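Local atomic coordinates of Two-component insecticidal protein 16 kDa unit (Alcaligenes faecalis, PDB entry 5V3S), a protein that serves as the 16 kDa, aegerolysin-family unit of a two-component insecticidal toxin that kills corn rootworm. Residues Phe25-Phe31 / Ile140-Ser146; Asn30-Ala36 / Ile58-Lys64; Tyr37-Gly41 / Ser80-Gly85. All blocks are in the same frame, centred on the assembly; numbering follows the deposited sequence.

Contact 1: Phe25-Phe31 / Ile140-Ser146; sequences FVVNSNF and ITVVKKS
The Phe31 ring inclines obliquely against Val142 and Lys144: its CE2 comes within 3.7 Å of Val142 CG1, and CZ points to the CB of Lys144. Phe31 opens a strand of one sheet and Val142 belongs to the other, so this ring contact spans the interior of the aegerolysin β-sandwich, where Leu89 and Val96 also pack on both residues. A second flat group that meets the other segment is the Asn28 amide, which holds the carbonyl oxygen of Lys144 almost in its own plane. The bond from ND2 to that oxygen is 3.1 Å long and arrives from well above the carbonyl plane, 48° out of it; Asn28 is modelled in two conformers, so this bond belongs to one of them and is somewhat doubtful.

Strands 25-27 and 140-144 run parallel, their short axes 11° apart. Four backbone bonds establish this, beginning with Phe25 N to Ile140 O and ending with Lys144 N to Val27 O. Val26 and Val142 point into the sandwich, whereas Val27 packs its CB on Val143 CG2, 4.1 Å away, on the outer face with Phe25 and Thr141.

Beyond the ladder the Lys144 chain stays extended alongside Ser29, and both of their polar ends bind Asp91. A water joins them as well, donating to Ser29 OG at 2.8 Å and accepting from Lys144 NZ at 3.1 Å.

Contact 2: Asn30-Ala36 / Ile58-Lys64; sequences NFKVEGA and INGTIIK
Backbone bonds pair Phe31 with Ile63 in both directions, Phe31 N giving to Ile63 O at 2.9 Å and Ile63 N to Phe31 O at 2.7 Å. Two more carry the pairing onward, from Val33 N to Thr61 O and from Gly60 N to Val33 O. The last of the series is made by a side chain: Asn59 OD1 takes the N-H of Ala36 at 2.8 Å. This donor lies in the amide carbonyl plane, on a lone pair, with a C=O...N angle of 116°. The Asn59 CG sits beside its own backbone N (chi1 -75°), which swings the amide across to the backbone of Ala36 in the neighbouring strand.

These bonds define a short antiparallel ladder at the margin of the five-stranded sheet of the β-sandwich, with 62-63 as the outermost strand on this side. Ile58 to Thr61 form a type II turn, with Gly60 adopting positive phi at its third position. Ile58 O is gripped twice, by Thr61 N and, at 2.7 Å, by Thr61 OG1, both reaching it from the same face of its plane.

Apolar contacts fill the inner side. The two branches of Val33 diverge, CG1 meeting Ile58 CG2 at 3.7 Å and CG2 meeting Ile63 CD1 at 4.1 Å; Tyr69 of strand 68-74 backs both isoleucines. Ala36 CB leans on the same methyl of Ile58. On the outer side, Ile62 CD1 rests against Lys32 CB, 3.7 Å away, and its CG2 against Asn30 CB.

Among the charged groups, Glu34 bends at chi2 and brings its carboxylate over Gly60, with OE2 3.3 Å from Gly60 CA. Its plane lies 23° from the Asn59 amide, and OE2 makes a long salt bridge to Lys32 NZ.

Contact 3: Tyr37-Gly41 / Ser80-Gly85; sequences YLRWG and SSGTEG
Glu84 places its carboxylate between Arg39 and Trp40 and meets the two flat groups in different attitudes. Against the indole it is nearly coplanar, the planes 5° apart, and OE1 comes in at the ring edge, 3.2 Å from Trp40 CD1. Water 2, also at that edge and in the ring plane, accepts from Trp40 NE1 at 3.1 Å and donates to Glu84 OE1 at 2.7 Å. The guanidinium instead stands almost perpendicular to the carboxylate, at 89°. Arg39 NH1 makes its salt bridge to Glu84 OE2 at 3.1 Å, with the oxygen near the guanidinium plane but the nitrogen well above that of the carboxylate. Tyr100 OH is a second partner of OE2, which would favour a fixed rotation of the group. The Glu84 side chain runs extended, its CG anti to the backbone N (chi1 169°), and this carries the carboxylate out to both partners.

The common facing of Arg39 and Trp40 toward one residue is a classic β bulge. Glu84 O receives Arg39 N at 2.8 Å and Trp40 N in a weak bond, while Glu84 N gives to Trp40 O. At Arg39 the chain turns a corner, leaving the five-stranded sheet that holds Leu38 and entering the six-stranded one with strand 40-44.

Two rings pack on the partner segment, Tyr37 ahead of the bulge and Trp40 within it. Tyr37 sets a face over Gly85, whose CA lies 4.2 Å from the centroid of the Tyr37 ring, a CH-π contact with a residue that has no side chain to intervene. Trp40 has Ser81 CB over one face, offset toward the rim, and Ser80 CB at its edge, 3.9 Å from Trp40 CE3. Ser80 OG turns the other way and donates to Gly82 O at 2.7 Å, on an in-plane lone pair.

Contacts 1 and 2 share Asn30 and Phe31, and their centres are 13 Å apart. They also touch directly, Val26 CG2 of contact 1 packing at 3.4 Å on Lys64 O of contact 2. Contact 3 continues the strand of contact 2: 30-36 and 37-41 adjoin in sequence, yet the centres are 20 Å apart and the segments touch nowhere else. Along the chain these two pairings interleave. Contacts 1 and 3 lie on opposite sides of the chain's centre, with centres 28 Å and nearest atoms about 11 Å apart. The strand pairing of contact 1 lies in the mixed sheet, and its Phe31 already belongs to the antiparallel one, which contact 2 edges; contact 3 marks the passage between them.

Contact 1: Phe25-Phe31 / Ile140-Ser146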
loop_
_atom_site.group_PDB
_atom_site.type_symbol
_atom_site.label_atom_id
_atom_site.label_comp_id
_atom_site.label_asym_id
_atom_site.label_seq_id
_atom_site.Cartn_x
_atom_site.Cartn_y
_atom_site.Cartn_z
ATOM N N PHE A 25 -6.529 -6.828 0.451
ATOM C CA PHE A 25 -7.780 -7.609 0.593
ATOM C C PHE A 25 -7.480 -8.528 1.722
ATOM O O PHE A 25 -6.419 -9.166 1.725
ATOM C CB PHE A 25 -8.060 -8.480 -0.676
ATOM C CG PHE A 25 -9.351 -9.202 -0.632
ATOM C CD1 PHE A 25 -10.497 -8.603 -1.063
ATOM C CD2 PHE A 25 -9.435 -10.469 -0.049
ATOM C CE1 PHE A 25 -11.712 -9.272 -1.031
ATOM C CE2 PHE A 25 -10.684 -11.140 0.039
ATOM C CZ PHE A 25 -11.800 -10.511 -0.438
ATOM N N VAL A 26 -8.438 -8.733 2.632
ATOM C CA VAL A 26 -8.150 -9.441 3.887
ATOM C C VAL A 26 -9.207 -10.479 4.144
ATOM O O VAL A 26 -10.324 -10.283 3.702
ATOM C CB VAL A 26 -8.071 -8.513 5.112
ATOM C CG1 VAL A 26 -7.094 -7.352 4.814
ATOM C CG2 VAL A 26 -9.412 -7.931 5.449
ATOM N N VAL A 27 -8.807 -11.481 4.912
ATOM C CA VAL A 27 -9.655 -12.648 5.252
ATOM C C VAL A 27 -9.381 -13.099 6.667
ATOM O O VAL A 27 -8.293 -13.209 7.110
ATOM C CB VAL A 27 -9.399 -13.824 4.252
ATOM C CG1 VAL A 27 -10.271 -15.022 4.550
ATOM C CG2 VAL A 27 -9.487 -13.410 2.807
ATOM N N ASN A 28 -10.461 -13.418 7.346
ATOM C CA ASN A 28 -10.497 -14.075 8.650
ATOM C C ASN A 28 -10.206 -13.208 9.876
ATOM O O ASN A 28 -9.965 -13.737 10.998
ATOM C CB ASN A 28 -9.706 -15.356 8.689
ATOM C CG ASN A 28 -10.174 -16.275 9.815
ATOM O OD1 ASN A 28 -11.365 -16.278 10.115
ATOM N ND2 ASN A 28 -9.242 -17.020 10.467
ATOM N N SER A 29 -10.236 -11.881 9.690
ATOM C CA SER A 29 -10.135 -10.869 10.757
ATOM C C SER A 29 -10.442 -9.513 10.150
ATOM O O SER A 29 -10.613 -9.426 8.950
ATOM C CB SER A 29 -8.779 -10.839 11.395
ATOM O OG SER A 29 -8.853 -10.302 12.704
ATOM N N ASN A 30 -10.582 -8.484 10.979
ATOM C CA ASN A 30 -10.608 -7.087 10.475
ATOM C C ASN A 30 -9.265 -6.506 10.829
ATOM O O ASN A 30 -8.768 -6.763 11.894
ATOM C CB ASN A 30 -11.659 -6.269 11.138
ATOM C CG ASN A 30 -12.991 -7.001 11.140
ATOM O OD1 ASN A 30 -13.402 -7.554 10.117
ATOM N ND2 ASN A 30 -13.641 -7.001 12.284
ATOM N N PHE A 31 -8.673 -5.762 9.869
ATOM C CA PHE A 31 -7.338 -5.251 10.004
ATOM C C PHE A 31 -7.402 -3.735 9.872
ATOM O O PHE A 31 -8.408 -3.218 9.394
ATOM C CB PHE A 31 -6.447 -5.793 8.822
ATOM C CG PHE A 31 -6.237 -7.288 8.856
ATOM C CD1 PHE A 31 -7.225 -8.162 8.444
ATOM C CD2 PHE A 31 -5.037 -7.818 9.245
ATOM C CE1 PHE A 31 -6.963 -9.557 8.382
ATOM C CE2 PHE A 31 -4.784 -9.177 9.256
ATOM C CZ PHE A 31 -5.776 -10.060 8.824
ATOM N N ILE A 140 -2.083 -6.827 -2.356
ATOM C CA ILE A 140 -1.635 -7.646 -1.202
ATOM C C ILE A 140 -2.881 -8.343 -0.601
ATOM O O ILE A 140 -3.829 -7.695 -0.391
ATOM C CB ILE A 140 -0.931 -6.805 -0.141
ATOM C CG1 ILE A 140 0.255 -6.039 -0.782
ATOM C CG2 ILE A 140 -0.505 -7.695 1.048
ATOM C CD1 ILE A 140 1.007 -5.189 0.216
ATOM N N THR A 141 -2.815 -9.640 -0.444
ATOM C CA THR A 141 -3.751 -10.468 0.253
ATOM C C THR A 141 -3.162 -10.800 1.616
ATOM O O THR A 141 -1.945 -11.070 1.831
ATOM C CB THR A 141 -4.202 -11.718 -0.577
ATOM O OG1 THR A 141 -3.020 -12.490 -0.986
ATOM C CG2 THR A 141 -4.970 -11.286 -1.881
ATOM N N VAL A 142 -4.077 -10.827 2.591
ATOM C CA VAL A 142 -3.719 -11.133 3.888
ATOM C C VAL A 142 -4.792 -12.132 4.423
ATOM O O VAL A 142 -5.927 -11.831 4.380
ATOM C CB VAL A 142 -3.665 -9.894 4.740
ATOM C CG1 VAL A 142 -3.165 -10.325 6.083
ATOM C CG2 VAL A 142 -2.725 -8.789 4.145
ATOM N N VAL A 143 -4.356 -13.289 4.836
ATOM C CA VAL A 143 -5.235 -14.333 5.362
ATOM C C VAL A 143 -4.747 -14.664 6.739
ATOM O O VAL A 143 -3.629 -15.129 6.903
ATOM C CB VAL A 143 -5.224 -15.623 4.483
ATOM C CG1 VAL A 143 -6.116 -16.701 5.120
ATOM C CG2 VAL A 143 -5.705 -15.305 3.088
ATOM N N LYS A 144 -5.562 -14.389 7.769
ATOM C CA LYS A 144 -5.265 -14.912 9.147
ATOM C C LYS A 144 -5.523 -16.425 9.116
ATOM O O LYS A 144 -6.674 -16.832 8.812
ATOM C CB LYS A 144 -6.140 -14.259 10.191
ATOM C CG LYS A 144 -5.771 -14.601 11.632
ATOM C CD LYS A 144 -6.651 -13.933 12.653
ATOM C CE LYS A 144 -6.085 -13.937 14.103
ATOM N NZ LYS A 144 -6.729 -12.808 14.910
ATOM N N LYS A 145 -4.503 -17.209 9.457
ATOM C CA LYS A 145 -4.568 -18.638 9.348
ATOM C C LYS A 145 -5.620 -19.166 10.325
ATOM O O LYS A 145 -5.776 -18.617 11.420
ATOM C CB LYS A 145 -3.208 -19.251 9.609
ATOM C CG LYS A 145 -2.215 -19.020 8.491
ATOM C CD LYS A 145 -0.906 -19.653 8.934
ATOM C CE LYS A 145 0.245 -19.515 7.958
ATOM N NZ LYS A 145 1.436 -20.143 8.637
ATOM N N SER A 146 -6.400 -20.127 9.813
ATOM C CA SER A 146 -7.399 -20.886 10.597
ATOM C C SER A 146 -6.749 -22.170 11.113
ATOM O O SER A 146 -6.267 -22.966 10.320
ATOM C CB SER A 146 -8.518 -21.345 9.650
ATOM O OG SER A 146 -9.248 -20.253 9.154
HETATM O O HOH W 1 -9.729 -12.549 14.105
#

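Contact 2: Asn30-Ala36 / Ile58-Lys64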
loop_
_atom_site.group_PDB
_atom_site.type_symbol
_atom_site.label_atom_id
_atom_site.label_comp_id
_atom_site.label_asym_id
_atom_site.label_seq_id
_atom_site.Cartn_x
_atom_site.Cartn_y
_atom_site.Cartn_z
ATOM N N ASN A 30 -10.582 -8.484 10.979
ATOM C CA ASN A 30 -10.608 -7.087 10.475
ATOM C C ASN A 30 -9.265 -6.506 10.829
ATOM O O ASN A 30 -8.768 -6.763 11.894
ATOM C CB ASN A 30 -11.659 -6.269 11.138
ATOM C CG ASN A 30 -12.991 -7.001 11.140
ATOM O OD1 ASN A 30 -13.402 -7.554 10.117
ATOM N ND2 ASN A 30 -13.641 -7.001 12.284
ATOM N N PHE A 31 -8.673 -5.762 9.869
ATOM C CA PHE A 31 -7.338 -5.251 10.004
ATOM C C PHE A 31 -7.402 -3.735 9.872
ATOM O O PHE A 31 -8.408 -3.218 9.394
ATOM C CB PHE A 31 -6.447 -5.793 8.822
ATOM C CG PHE A 31 -6.237 -7.288 8.856
ATOM C CD1 PHE A 31 -7.225 -8.162 8.444
ATOM C CD2 PHE A 31 -5.037 -7.818 9.245
ATOM C CE1 PHE A 31 -6.963 -9.557 8.382
ATOM C CE2 PHE A 31 -4.784 -9.177 9.256
ATOM C CZ PHE A 31 -5.776 -10.060 8.824
ATOM N N LYS A 32 -6.331 -3.078 10.338
ATOM C CA LYS A 32 -6.244 -1.620 10.488
ATOM C C LYS A 32 -4.985 -1.103 9.807
ATOM O O LYS A 32 -3.863 -1.618 10.146
ATOM C CB LYS A 32 -6.197 -1.250 11.948
ATOM C CG LYS A 32 -6.195 0.249 12.253
ATOM C CD LYS A 32 -6.117 0.477 13.770
ATOM C CE LYS A 32 -4.838 -0.097 14.428
ATOM N NZ LYS A 32 -4.585 0.378 15.853
ATOM N N VAL A 33 -5.163 -0.084 8.946
ATOM C CA VAL A 33 -3.991 0.643 8.382
ATOM C C VAL A 33 -3.462 1.651 9.394
ATOM O O VAL A 33 -4.213 2.445 9.963
ATOM C CB VAL A 33 -4.323 1.293 7.031
ATOM C CG1 VAL A 33 -3.083 1.937 6.495
ATOM C CG2 VAL A 33 -4.976 0.308 6.021
ATOM N N GLU A 34 -2.140 1.692 9.627
ATOM C CA GLU A 34 -1.581 2.751 10.459
ATOM C C GLU A 34 -0.196 3.051 9.897
ATOM O O GLU A 34 0.360 2.314 9.066
ATOM C CB GLU A 34 -1.433 2.329 11.921
ATOM C CG GLU A 34 -2.659 2.099 12.689
ATOM C CD GLU A 34 -3.477 3.322 12.992
ATOM O OE1 GLU A 34 -3.032 4.498 12.979
ATOM O OE2 GLU A 34 -4.683 3.065 13.247
ATOM N N GLY A 35 0.357 4.162 10.357
ATOM C CA GLY A 35 1.720 4.470 10.015
ATOM C C GLY A 35 1.920 5.013 8.577
ATOM O O GLY A 35 3.068 5.070 8.078
ATOM N N ALA A 36 0.845 5.369 7.868
ATOM C CA ALA A 36 1.028 5.859 6.499
ATOM C C ALA A 36 1.809 7.190 6.470
ATOM O O ALA A 36 1.534 8.103 7.259
ATOM C CB ALA A 36 -0.340 6.044 5.800
ATOM N N ILE A 58 -5.995 8.038 5.764
ATOM C CA ILE A 58 -5.698 6.607 5.626
ATOM C C ILE A 58 -5.542 5.922 6.998
ATOM O O ILE A 58 -6.135 4.845 7.246
ATOM C CB ILE A 58 -4.450 6.447 4.780
ATOM C CG1 ILE A 58 -4.734 6.904 3.383
ATOM C CG2 ILE A 58 -3.991 5.004 4.682
ATOM C CD1 ILE A 58 -3.458 7.107 2.603
ATOM N N ASN A 59 -4.716 6.542 7.868
ATOM C CA ASN A 59 -4.418 5.957 9.129
ATOM C C ASN A 59 -5.671 5.744 9.964
ATOM O O ASN A 59 -6.543 6.632 10.037
ATOM C CB ASN A 59 -3.406 6.823 9.863
ATOM C CG ASN A 59 -2.051 6.671 9.293
ATOM O OD1 ASN A 59 -1.801 5.696 8.575
ATOM N ND2 ASN A 59 -1.255 7.708 9.383
ATOM N N GLY A 60 -5.816 4.549 10.538
ATOM C CA GLY A 60 -7.010 4.187 11.268
ATOM C C GLY A 60 -8.103 3.483 10.517
ATOM O O GLY A 60 -9.094 2.947 11.142
ATOM N N THR A 61 -7.947 3.392 9.211
ATOM C CA THR A 61 -8.910 2.744 8.318
ATOM C C THR A 61 -9.021 1.264 8.716
ATOM O O THR A 61 -8.047 0.543 8.751
ATOM C CB THR A 61 -8.487 2.870 6.839
ATOM O OG1 THR A 61 -8.617 4.221 6.468
ATOM C CG2 THR A 61 -9.464 2.114 5.868
ATOM N N ILE A 62 -10.228 0.782 8.917
ATOM C CA ILE A 62 -10.381 -0.635 9.165
ATOM C C ILE A 62 -10.769 -1.313 7.856
ATOM O O ILE A 62 -11.686 -0.859 7.280
ATOM C CB ILE A 62 -11.481 -0.858 10.258
ATOM C CG1 ILE A 62 -11.053 -0.200 11.592
ATOM C CG2 ILE A 62 -11.780 -2.391 10.437
ATOM C CD1 ILE A 62 -9.839 -0.777 12.219
ATOM N N ILE A 63 -10.069 -2.419 7.487
ATOM C CA ILE A 63 -10.432 -3.309 6.420
ATOM C C ILE A 63 -11.138 -4.495 7.018
ATOM O O ILE A 63 -10.559 -5.309 7.684
ATOM C CB ILE A 63 -9.240 -3.797 5.607
ATOM C CG1 ILE A 63 -8.335 -2.602 5.229
ATOM C CG2 ILE A 63 -9.695 -4.485 4.306
ATOM C CD1 ILE A 63 -7.081 -2.964 4.612
ATOM N N LYS A 64 -12.412 -4.604 6.709
ATOM C CA LYS A 64 -13.203 -5.753 7.216
ATOM C C LYS A 64 -12.965 -7.068 6.511
ATOM O O LYS A 64 -12.667 -7.133 5.341
ATOM C CB LYS A 64 -14.657 -5.393 7.151
ATOM C CG LYS A 64 -14.939 -4.333 8.189
ATOM C CD LYS A 64 -16.328 -3.752 8.024
ATOM C CE LYS A 64 -17.283 -4.620 8.780
ATOM N NZ LYS A 64 -18.705 -4.343 8.330
#

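Contact 3: Tyr37-Gly41 / Ser80-Gly85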
loop_
_atom_site.group_PDB
_atom_site.type_symbol
_atom_site.label_atom_id
_atom_site.label_comp_id
_atom_site.label_asym_id
_atom_site.label_seq_id
_atom_site.Cartn_x
_atom_site.Cartn_y
_atom_site.Cartn_z
ATOM N N TYR A 37 2.763 7.297 5.522
ATOM C CA TYR A 37 3.505 8.503 5.332
ATOM C C TYR A 37 3.940 8.628 3.911
ATOM O O TYR A 37 3.956 7.665 3.146
ATOM C CB TYR A 37 4.735 8.491 6.271
ATOM C CG TYR A 37 5.791 7.553 5.825
ATOM C CD1 TYR A 37 5.744 6.217 6.109
ATOM C CD2 TYR A 37 6.887 8.007 5.030
ATOM C CE1 TYR A 37 6.673 5.326 5.655
ATOM C CE2 TYR A 37 7.840 7.111 4.605
ATOM C CZ TYR A 37 7.690 5.753 4.889
ATOM O OH TYR A 37 8.571 4.844 4.417
ATOM N N LEU A 38 4.361 9.847 3.558
ATOM C CA LEU A 38 4.981 10.064 2.294
ATOM C C LEU A 38 6.137 10.979 2.558
ATOM O O LEU A 38 6.035 11.938 3.305
ATOM C CB LEU A 38 4.061 10.727 1.215
ATOM C CG LEU A 38 2.857 10.003 0.611
ATOM C CD1 LEU A 38 1.903 10.936 -0.077
ATOM C CD2 LEU A 38 3.236 8.900 -0.322
ATOM N N ARG A 39 7.180 10.724 1.788
ATOM C CA ARG A 39 8.319 11.637 1.638
ATOM C C ARG A 39 8.247 12.424 0.344
ATOM O O ARG A 39 8.686 13.570 0.300
ATOM C CB ARG A 39 9.574 10.823 1.609
ATOM C CG ARG A 39 10.037 10.333 2.942
ATOM C CD ARG A 39 11.189 9.333 2.713
ATOM N NE ARG A 39 11.787 8.936 3.989
ATOM C CZ ARG A 39 12.766 8.041 4.136
ATOM N NH1 ARG A 39 13.306 7.380 3.067
ATOM N NH2 ARG A 39 13.222 7.842 5.354
ATOM N N TRP A 40 7.690 11.847 -0.688
ATOM C CA TRP A 40 7.446 12.541 -1.967
ATOM C C TRP A 40 6.091 12.153 -2.501
ATOM O O TRP A 40 5.652 10.986 -2.321
ATOM C CB TRP A 40 8.489 12.143 -2.983
ATOM C CG TRP A 40 9.842 12.571 -2.618
ATOM C CD1 TRP A 40 10.778 11.836 -1.993
ATOM C CD2 TRP A 40 10.449 13.870 -2.874
ATOM N NE1 TRP A 40 11.924 12.567 -1.810
ATOM C CE2 TRP A 40 11.757 13.819 -2.345
ATOM C CE3 TRP A 40 10.003 15.045 -3.479
ATOM C CZ2 TRP A 40 12.638 14.913 -2.385
ATOM C CZ3 TRP A 40 10.908 16.164 -3.561
ATOM C CH2 TRP A 40 12.205 16.069 -3.004
ATOM N N GLY A 41 5.469 13.095 -3.197
ATOM C CA GLY A 41 4.199 12.959 -3.820
ATOM C C GLY A 41 3.021 13.194 -2.928
ATOM O O GLY A 41 3.125 13.789 -1.835
ATOM N N SER A 80 6.963 17.207 -7.220
ATOM C CA SER A 80 7.694 16.052 -6.705
ATOM C C SER A 80 8.352 15.110 -7.702
ATOM O O SER A 80 7.848 14.823 -8.805
ATOM C CB SER A 80 6.824 15.225 -5.748
ATOM O OG SER A 80 6.088 14.277 -6.443
ATOM N N SER A 81 9.501 14.633 -7.233
ATOM C CA SER A 81 10.129 13.410 -7.681
ATOM C C SER A 81 9.231 12.237 -7.312
ATOM O O SER A 81 9.566 11.499 -6.389
ATOM C CB SER A 81 11.516 13.250 -7.002
ATOM O OG SER A 81 12.130 11.985 -7.259
ATOM N N GLY A 82 8.099 12.089 -8.014
ATOM C CA GLY A 82 7.314 10.874 -7.987
ATOM C C GLY A 82 6.628 10.656 -6.639
ATOM O O GLY A 82 6.080 11.601 -6.054
ATOM N N THR A 83 6.574 9.391 -6.219
ATOM C CA THR A 83 6.008 9.022 -4.917
ATOM C C THR A 83 6.968 8.108 -4.164
ATOM O O THR A 83 7.616 7.219 -4.730
ATOM C CB THR A 83 4.557 8.462 -5.022
ATOM O OG1 THR A 83 4.123 7.996 -3.755
ATOM C CG2 THR A 83 4.450 7.339 -6.010
ATOM N N GLU A 84 7.074 8.350 -2.876
ATOM C CA GLU A 84 7.915 7.572 -1.971
ATOM C C GLU A 84 7.216 7.607 -0.625
ATOM O O GLU A 84 6.943 8.659 -0.064
ATOM C CB GLU A 84 9.385 7.989 -1.891
ATOM C CG GLU A 84 10.119 7.291 -0.733
ATOM C CD GLU A 84 11.544 7.806 -0.517
ATOM O OE1 GLU A 84 11.787 8.956 -0.937
ATOM O OE2 GLU A 84 12.385 7.082 0.070
ATOM N N GLY A 85 6.951 6.415 -0.095
ATOM C CA GLY A 85 6.186 6.364 1.183
ATOM C C GLY A 85 6.048 4.933 1.665
ATOM O O GLY A 85 6.668 3.983 1.118
HETATM O O HOH W 2 13.469 10.707 0.133
#